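Local coordinates for dihydrofolate reductase (Schistosoma mansoni, PDB 3VCO), which catalyses the NADPH-dependent reduction of 7,8-dihydrofolate to 5,6,7,8-tetrahydrofolate, a key step of folate metabolism needed for thymidylate, purine and glycine synthesis, at residues P61-A66 with I124-F129; A66-R71 with I90-T95; Y151-L156 with F193-Y198. All coordinates share one frame; numbering follows the deposited sequence. Where two conformers were deposited one is given.

Contact 1: P61-A66 with I124-F129; sequences PGLKNA and IVDEVF
Lys64 pairs with Val125 and Ala66 with Val128 as parallel neighbours in the mixed dihydrofolate reductase sheet, the two strands running at 33° to each other. Between these pairs the single residue Asn65 stands against two, Asp126 and Glu127: a beta bulge. Before the bulge Lys64 bonds in both directions, its N to Ile124 O (2.9 Å) and its O to Asp126 N; after it Ala66 does the same with Glu127 O and Phe129 N. Within the bulge a side chain stands in for backbone: Asn65 OD1 accepts the N-H of Glu127 at 2.8 Å, nearly straight at 162°. The amide cannot easily turn over, because its ND2 donates to Thr56 O in the last turn of helix 46-57 and to Lys58 O just after it. Asp126 CB lies alongside, 3.2 Å from Asn65 OD1, while its carboxylate takes the N-H of His60. Leu63 covers the start of the pairing, with CB against Ile124 O. Phe129, its CG anti to the carbonyl carbon (chi1 -62°), swings back toward the other strand and brings the ring edge to the asparagine, CE2 of Phe129 lying 3.7 Å from Asn65 CG.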
# COMPACT_ATOMS: atom_id res chain seq x y z
N PRO A 61 -0.29 19.91 -4.37
CA PRO A 61 -0.82 20.27 -5.69
C PRO A 61 0.22 20.19 -6.82
O PRO A 61 1.40 20.49 -6.61
CB PRO A 61 -1.29 21.71 -5.50
CG PRO A 61 -1.52 21.84 -4.02
CD PRO A 61 -0.49 20.98 -3.37
N GLY A 62 -0.22 19.76 -8.01
CA GLY A 62 0.68 19.57 -9.13
C GLY A 62 1.31 18.18 -9.19
O GLY A 62 1.73 17.73 -10.26
N LEU A 63 1.37 17.50 -8.05
CA LEU A 63 2.13 16.25 -7.94
C LEU A 63 1.25 15.01 -7.81
O LEU A 63 0.05 15.11 -7.52
CB LEU A 63 3.08 16.32 -6.74
CG LEU A 63 3.94 17.57 -6.67
CD1 LEU A 63 4.93 17.49 -5.52
CD2 LEU A 63 4.67 17.84 -8.00
N LYS A 64 1.85 13.84 -8.01
CA LYS A 64 1.11 12.58 -7.87
C LYS A 64 1.88 11.62 -7.01
O LYS A 64 3.09 11.45 -7.18
CB LYS A 64 0.93 11.89 -9.22
CG LYS A 64 0.56 12.79 -10.40
CD LYS A 64 -0.93 12.89 -10.53
CE LYS A 64 -1.32 14.19 -11.26
NZ LYS A 64 -2.73 14.11 -11.62
N ASN A 65 1.19 10.92 -6.13
CA ASN A 65 1.84 9.84 -5.40
C ASN A 65 2.09 8.64 -6.31
O ASN A 65 1.45 8.51 -7.34
CB ASN A 65 1.03 9.45 -4.17
CG ASN A 65 0.87 10.58 -3.22
OD1 ASN A 65 1.83 11.35 -3.02
ND2 ASN A 65 -0.32 10.74 -2.64
N ALA A 66 3.06 7.80 -5.95
CA ALA A 66 3.30 6.52 -6.64
C ALA A 66 2.74 5.37 -5.79
O ALA A 66 2.82 5.41 -4.56
CB ALA A 66 4.80 6.30 -6.90
N ILE A 124 7.44 14.88 -10.75
CA ILE A 124 6.02 14.57 -10.59
C ILE A 124 5.67 13.94 -9.23
O ILE A 124 4.64 14.26 -8.63
CB ILE A 124 5.56 13.60 -11.67
CG1 ILE A 124 6.10 14.07 -13.02
CG2 ILE A 124 4.03 13.49 -11.67
CD1 ILE A 124 5.66 13.23 -14.18
N VAL A 125 6.52 13.04 -8.76
CA VAL A 125 6.22 12.20 -7.60
C VAL A 125 6.15 13.00 -6.30
O VAL A 125 6.92 13.94 -6.08
CB VAL A 125 7.29 11.08 -7.46
CG1 VAL A 125 8.66 11.71 -7.25
CG2 VAL A 125 6.97 10.12 -6.28
N ASP A 126 5.18 12.68 -5.46
CA ASP A 126 5.14 13.25 -4.14
C ASP A 126 5.54 12.11 -3.21
O ASP A 126 6.74 11.92 -2.98
CB ASP A 126 3.77 13.84 -3.79
CG ASP A 126 3.78 14.58 -2.45
OD1 ASP A 126 4.83 14.56 -1.75
OD2 ASP A 126 2.75 15.20 -2.09
N GLU A 127 4.59 11.31 -2.71
CA GLU A 127 4.93 10.22 -1.80
C GLU A 127 4.87 8.85 -2.52
O GLU A 127 4.26 8.72 -3.60
CB GLU A 127 4.03 10.23 -0.53
CG GLU A 127 4.10 11.56 0.34
CD GLU A 127 4.90 11.42 1.64
OE1 GLU A 127 5.16 10.28 2.03
OE2 GLU A 127 5.27 12.46 2.27
N VAL A 128 5.50 7.86 -1.92
CA VAL A 128 5.58 6.52 -2.47
C VAL A 128 4.85 5.58 -1.52
O VAL A 128 5.15 5.57 -0.31
CB VAL A 128 7.05 6.09 -2.63
CG1 VAL A 128 7.16 4.66 -3.11
CG2 VAL A 128 7.76 7.04 -3.60
N PHE A 129 3.88 4.83 -2.04
CA PHE A 129 3.16 3.83 -1.24
C PHE A 129 3.46 2.45 -1.82
O PHE A 129 3.37 2.28 -3.03
CB PHE A 129 1.65 4.12 -1.25
CG PHE A 129 1.30 5.47 -0.62
CD1 PHE A 129 0.90 5.55 0.70
CD2 PHE A 129 1.49 6.65 -1.33
CE1 PHE A 129 0.66 6.76 1.29
CE2 PHE A 129 1.25 7.89 -0.76
CZ PHE A 129 0.85 7.97 0.57

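Contact 2: A66-R71 with I90-T95; sequences AVVMGR and IVVSST. With SO4 (sulfate ion), chain B.
The C-terminal ends of two parallel strands meet here beside residues that, by similarity, bind NADP(+): Arg71 on one side and Ser93, Ser94 and Thr95 on the other. In the strands Ile90 N donates to Val67 O, Ile90 O receives Met69 N at 3.0 Å, and Met69 O receives Val92 N at 2.8 Å. Side chains then match across the pair. On one face Val68 CG1 meets Val92 CG2 at 3.7 Å, and Val68 CG2 reaches Ile90 CD1; Ala112 of helix 109-116 touches both Val68 and Ile90. On the other, the Met69 side chain crosses that of Val91, CG to CG2 at 4.1 Å.

Strand 64-70, helix 71-76 and strand 88-92 form a beta-alpha-beta unit, and Gly70 is the N-cap of that helix. Past it the chains part, and a water bridges them, accepting the N-H of Arg71 and lying close to Val92 O. A sulfate, probably from the crystallisation liquor, sits against the turn at Ser93 to Thr95. Ser94 grips its O1 through the backbone N (2.9 Å, 168°) and, less closely, through OG. Ser93 OG donates to sulfate O3 at 2.9 Å; its placement anti to the backbone N (chi1 171°) carries it toward Arg71. An anion held here is consistent with a place for a phosphate of the cofactor. Arg71 runs out extended alongside, with CB and CD both 3.8 Å from Ser93 OG. Its NE makes a salt bridge with Glu75 one turn along the helix, and the guanidinium lies away from the sulfate; its edge at NH1 approaches CB of the poorly ordered Thr95.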
# COMPACT_ATOMS: atom_id res chain seq x y z
N ALA A 66 3.06 7.80 -5.95
CA ALA A 66 3.30 6.52 -6.64
C ALA A 66 2.74 5.37 -5.79
O ALA A 66 2.82 5.41 -4.56
CB ALA A 66 4.80 6.30 -6.90
N VAL A 67 2.08 4.41 -6.44
CA VAL A 67 1.69 3.18 -5.75
C VAL A 67 2.46 2.05 -6.42
O VAL A 67 2.41 1.90 -7.64
CB VAL A 67 0.19 2.88 -5.82
CG1 VAL A 67 -0.59 3.90 -4.93
CG2 VAL A 67 -0.31 2.95 -7.30
N VAL A 68 3.23 1.34 -5.61
CA VAL A 68 4.12 0.32 -6.08
C VAL A 68 3.58 -1.01 -5.56
O VAL A 68 3.19 -1.09 -4.39
CB VAL A 68 5.57 0.58 -5.60
CG1 VAL A 68 6.52 -0.47 -6.21
CG2 VAL A 68 6.04 2.04 -5.96
N MET A 69 3.53 -2.03 -6.41
CA MET A 69 2.90 -3.28 -6.02
C MET A 69 3.48 -4.43 -6.86
O MET A 69 4.00 -4.18 -7.94
CB MET A 69 1.39 -3.19 -6.27
CG MET A 69 1.06 -3.19 -7.77
SD MET A 69 -0.62 -2.68 -8.15
CE MET A 69 -0.19 -0.98 -8.52
N GLY A 70 3.35 -5.68 -6.37
CA GLY A 70 3.68 -6.87 -7.15
C GLY A 70 2.59 -7.17 -8.17
O GLY A 70 1.50 -6.56 -8.15
N ARG A 71 2.86 -8.13 -9.06
CA ARG A 71 1.90 -8.54 -10.09
C ARG A 71 0.61 -9.13 -9.56
O ARG A 71 -0.49 -8.85 -10.09
CB ARG A 71 2.56 -9.52 -11.07
CG ARG A 71 1.57 -10.05 -12.13
CD ARG A 71 2.22 -10.75 -13.34
NE ARG A 71 1.18 -11.01 -14.35
CZ ARG A 71 1.40 -11.55 -15.55
NH1 ARG A 71 2.61 -11.93 -15.89
NH2 ARG A 71 0.38 -11.73 -16.39
N ILE A 90 3.11 1.48 -10.54
CA ILE A 90 4.33 0.75 -10.87
C ILE A 90 4.18 -0.68 -10.37
O ILE A 90 3.89 -0.90 -9.21
CB ILE A 90 5.58 1.36 -10.17
CG1 ILE A 90 5.78 2.80 -10.62
CG2 ILE A 90 6.86 0.55 -10.53
CD1 ILE A 90 6.92 3.45 -9.91
N VAL A 91 4.32 -1.64 -11.27
CA VAL A 91 4.23 -3.04 -10.87
C VAL A 91 5.65 -3.63 -10.88
O VAL A 91 6.37 -3.44 -11.85
CB VAL A 91 3.31 -3.83 -11.82
CG1 VAL A 91 3.25 -5.31 -11.42
CG2 VAL A 91 1.87 -3.22 -11.81
N VAL A 92 6.03 -4.33 -9.82
CA VAL A 92 7.34 -4.93 -9.74
C VAL A 92 7.16 -6.40 -10.12
O VAL A 92 6.64 -7.18 -9.34
CB VAL A 92 7.91 -4.83 -8.33
CG1 VAL A 92 9.27 -5.63 -8.20
CG2 VAL A 92 8.01 -3.33 -7.92
N SER A 93 7.57 -6.73 -11.34
CA SER A 93 7.36 -8.07 -11.89
C SER A 93 8.38 -8.33 -13.00
O SER A 93 8.78 -7.41 -13.69
CB SER A 93 5.93 -8.17 -12.44
OG SER A 93 5.71 -9.38 -13.17
N SER A 94 8.78 -9.58 -13.19
CA SER A 94 9.58 -9.94 -14.37
C SER A 94 8.71 -10.64 -15.40
O SER A 94 9.12 -10.83 -16.55
CB SER A 94 10.76 -10.85 -14.00
OG SER A 94 10.79 -11.16 -12.61
N THR A 95 7.49 -11.00 -14.99
CA THR A 95 6.55 -11.72 -15.85
C THR A 95 5.69 -10.79 -16.70
O THR A 95 5.53 -11.00 -17.89
CB THR A 95 5.57 -12.53 -15.01
OG1 THR A 95 6.15 -12.85 -13.74
CG2 THR A 95 5.19 -13.78 -15.73
S SO4 B . 6.89 -12.17 -10.74
O1 SO4 B . 8.09 -11.36 -10.98
O2 SO4 B . 6.86 -12.53 -9.33
O3 SO4 B . 5.69 -11.45 -11.20
O4 SO4 B . 6.95 -13.39 -11.55
O HOH W 1 5.53 -9.37 -8.93

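Contact 3: Y151-L156 with F193-Y198; sequences YCTHIL and FKFCVY
Cys152 and Cys196 form one antiparallel hydrogen-bonded pair between these strands, and His154 and Lys194 form the next. The first is the straighter: Cys152 N to Cys196 O at 2.8 Å and Cys196 N to Cys152 O at 2.9 Å, both at 165°. Tyr151 with Val197, Thr153 with Phe195 and Ile155 with Phe193 alternate with them as non-hydrogen-bonded pairs. This is where the dihydrofolate reductase sheet turns antiparallel, strand 191-200 running back beside strand 148-156.

Apolar contacts dominate the face turned to helix 46-57. Val197 CG1 lies over the Tyr151 ring in a CH-pi contact, 4.2 Å from its centroid, and Val197 CG2 touches Tyr151 CD1 at 3.7 Å. Thr153 presents OG1 to the edge of Phe195, whose ring stacks on Phe51, and Thr153 CG2 sits beside Phe193 CB. Ile155 CG1 packs on the same Phe193 CB at 3.8 Å.

Polar and aromatic chemistry marks the opposite face. His154 CG, anti to the carbonyl carbon (chi1 -65°), brings the imidazole toward the other strand and Tyr198. The two side chains come from opposite directions and join by a hydrogen bond, His154 NE2 to Tyr198 OH at 2.7 Å, the rings meeting rim to rim with planes at 85°. Cys152 SG sits over one face of the imidazole; Cys196 CB is at its edge.

Either His154 or Tyr198 could donate in that bond, which ties the two strands through side chains as well as backbone. Across the sheet, Thr153 OG1 is hydrogen-bonded to Asp48, a substrate-binding residue by similarity, so Thr153 probably helps to position that carboxylate from the second shell.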
# COMPACT_ATOMS: atom_id res chain seq x y z
N TYR A 151 0.24 2.41 6.98
CA TYR A 151 -1.18 2.71 7.04
C TYR A 151 -1.85 1.36 7.09
O TYR A 151 -1.79 0.57 6.14
CB TYR A 151 -1.58 3.41 5.74
CG TYR A 151 -1.06 4.82 5.66
CD1 TYR A 151 -1.86 5.89 6.10
CD2 TYR A 151 0.24 5.09 5.21
CE1 TYR A 151 -1.39 7.21 6.03
CE2 TYR A 151 0.72 6.42 5.15
CZ TYR A 151 -0.11 7.46 5.56
OH TYR A 151 0.35 8.75 5.51
N CYS A 152 -2.48 1.07 8.21
CA CYS A 152 -2.92 -0.26 8.47
C CYS A 152 -4.45 -0.28 8.67
O CYS A 152 -5.00 0.51 9.44
CB CYS A 152 -2.22 -0.77 9.76
SG CYS A 152 -2.59 -2.48 10.15
N THR A 153 -5.12 -1.18 7.96
CA THR A 153 -6.48 -1.53 8.33
C THR A 153 -6.43 -2.81 9.12
O THR A 153 -6.10 -3.86 8.59
CB THR A 153 -7.30 -1.73 7.07
OG1 THR A 153 -7.14 -0.54 6.29
CG2 THR A 153 -8.77 -1.96 7.41
N HIS A 154 -6.78 -2.72 10.39
CA HIS A 154 -6.94 -3.90 11.25
C HIS A 154 -8.32 -4.51 11.08
O HIS A 154 -9.31 -3.82 11.16
CB HIS A 154 -6.77 -3.52 12.71
CG HIS A 154 -5.39 -3.04 13.05
ND1 HIS A 154 -4.35 -3.89 13.36
CD2 HIS A 154 -4.89 -1.78 13.19
CE1 HIS A 154 -3.26 -3.19 13.62
NE2 HIS A 154 -3.56 -1.91 13.50
N ILE A 155 -8.39 -5.82 10.90
CA ILE A 155 -9.66 -6.47 10.64
C ILE A 155 -9.84 -7.62 11.61
O ILE A 155 -8.86 -8.24 11.99
CB ILE A 155 -9.65 -7.02 9.22
CG1 ILE A 155 -9.57 -5.86 8.23
CG2 ILE A 155 -10.88 -7.87 8.97
CD1 ILE A 155 -9.38 -6.31 6.76
N LEU A 156 -11.07 -7.84 12.06
CA LEU A 156 -11.41 -9.04 12.79
C LEU A 156 -12.00 -9.99 11.77
O LEU A 156 -13.11 -9.79 11.25
CB LEU A 156 -12.35 -8.78 13.95
CG LEU A 156 -11.66 -8.44 15.26
CD1 LEU A 156 -12.66 -8.52 16.38
CD2 LEU A 156 -10.48 -9.37 15.53
N PHE A 193 -13.49 -3.51 11.44
CA PHE A 193 -12.16 -3.01 11.16
C PHE A 193 -11.95 -1.59 11.70
O PHE A 193 -12.89 -0.90 12.10
CB PHE A 193 -11.81 -3.07 9.65
CG PHE A 193 -12.86 -2.44 8.75
CD1 PHE A 193 -13.95 -3.17 8.33
CD2 PHE A 193 -12.75 -1.11 8.37
CE1 PHE A 193 -14.94 -2.59 7.55
CE2 PHE A 193 -13.72 -0.52 7.57
CZ PHE A 193 -14.81 -1.27 7.16
N LYS A 194 -10.70 -1.20 11.76
CA LYS A 194 -10.40 0.16 12.18
C LYS A 194 -9.11 0.53 11.49
O LYS A 194 -8.35 -0.36 11.05
CB LYS A 194 -10.27 0.25 13.69
CG LYS A 194 -8.97 -0.27 14.24
CD LYS A 194 -8.93 -0.23 15.76
CE LYS A 194 -8.72 1.17 16.30
NZ LYS A 194 -8.33 1.10 17.75
N PHE A 195 -8.87 1.82 11.39
CA PHE A 195 -7.74 2.35 10.63
C PHE A 195 -6.71 2.92 11.59
O PHE A 195 -7.04 3.69 12.46
CB PHE A 195 -8.19 3.45 9.66
CG PHE A 195 -9.27 2.99 8.69
CD1 PHE A 195 -9.00 2.01 7.74
CD2 PHE A 195 -10.54 3.53 8.73
CE1 PHE A 195 -9.99 1.56 6.85
CE2 PHE A 195 -11.52 3.08 7.86
CZ PHE A 195 -11.25 2.08 6.93
N CYS A 196 -5.45 2.57 11.39
CA CYS A 196 -4.38 3.02 12.28
C CYS A 196 -3.17 3.34 11.41
O CYS A 196 -2.94 2.72 10.37
CB CYS A 196 -4.02 1.93 13.29
SG CYS A 196 -5.23 1.67 14.60
N VAL A 197 -2.41 4.34 11.83
CA VAL A 197 -1.23 4.76 11.11
C VAL A 197 -0.02 4.76 12.05
O VAL A 197 -0.09 5.28 13.16
CB VAL A 197 -1.43 6.14 10.55
CG1 VAL A 197 -0.22 6.55 9.75
CG2 VAL A 197 -2.72 6.18 9.67
N TYR A 198 1.07 4.15 11.60
CA TYR A 198 2.21 3.94 12.47
C TYR A 198 3.49 4.40 11.81
O TYR A 198 3.70 4.14 10.63
CB TYR A 198 2.39 2.44 12.77
CG TYR A 198 1.18 1.74 13.40
CD1 TYR A 198 0.85 1.92 14.74
CD2 TYR A 198 0.38 0.91 12.65
CE1 TYR A 198 -0.25 1.28 15.31
CE2 TYR A 198 -0.71 0.25 13.21
CZ TYR A 198 -1.03 0.44 14.51
OH TYR A 198 -2.11 -0.22 15.02

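In the fold
All three contacts lie in one mixed sheet. Contacts 1 and 2 follow successive parts of strand 64-70, sharing Ala66, with strand 125-130 on one flank and strand 88-92 on the other; their centres are about 16 Å apart. Along the chain contact 2 falls between the two halves of contact 1, and contact 3 comes after both. Its centre lies about 23 Å from each of the others. Strand 23-29, between 125-130 and 148-156, bridges the gap, and the rings of Phe129 and Tyr151 touch. The sheet thus carries the probable cofactor-binding residues of contact 2 on one side of the chain's centre and Thr153, beside Asp48, on the other.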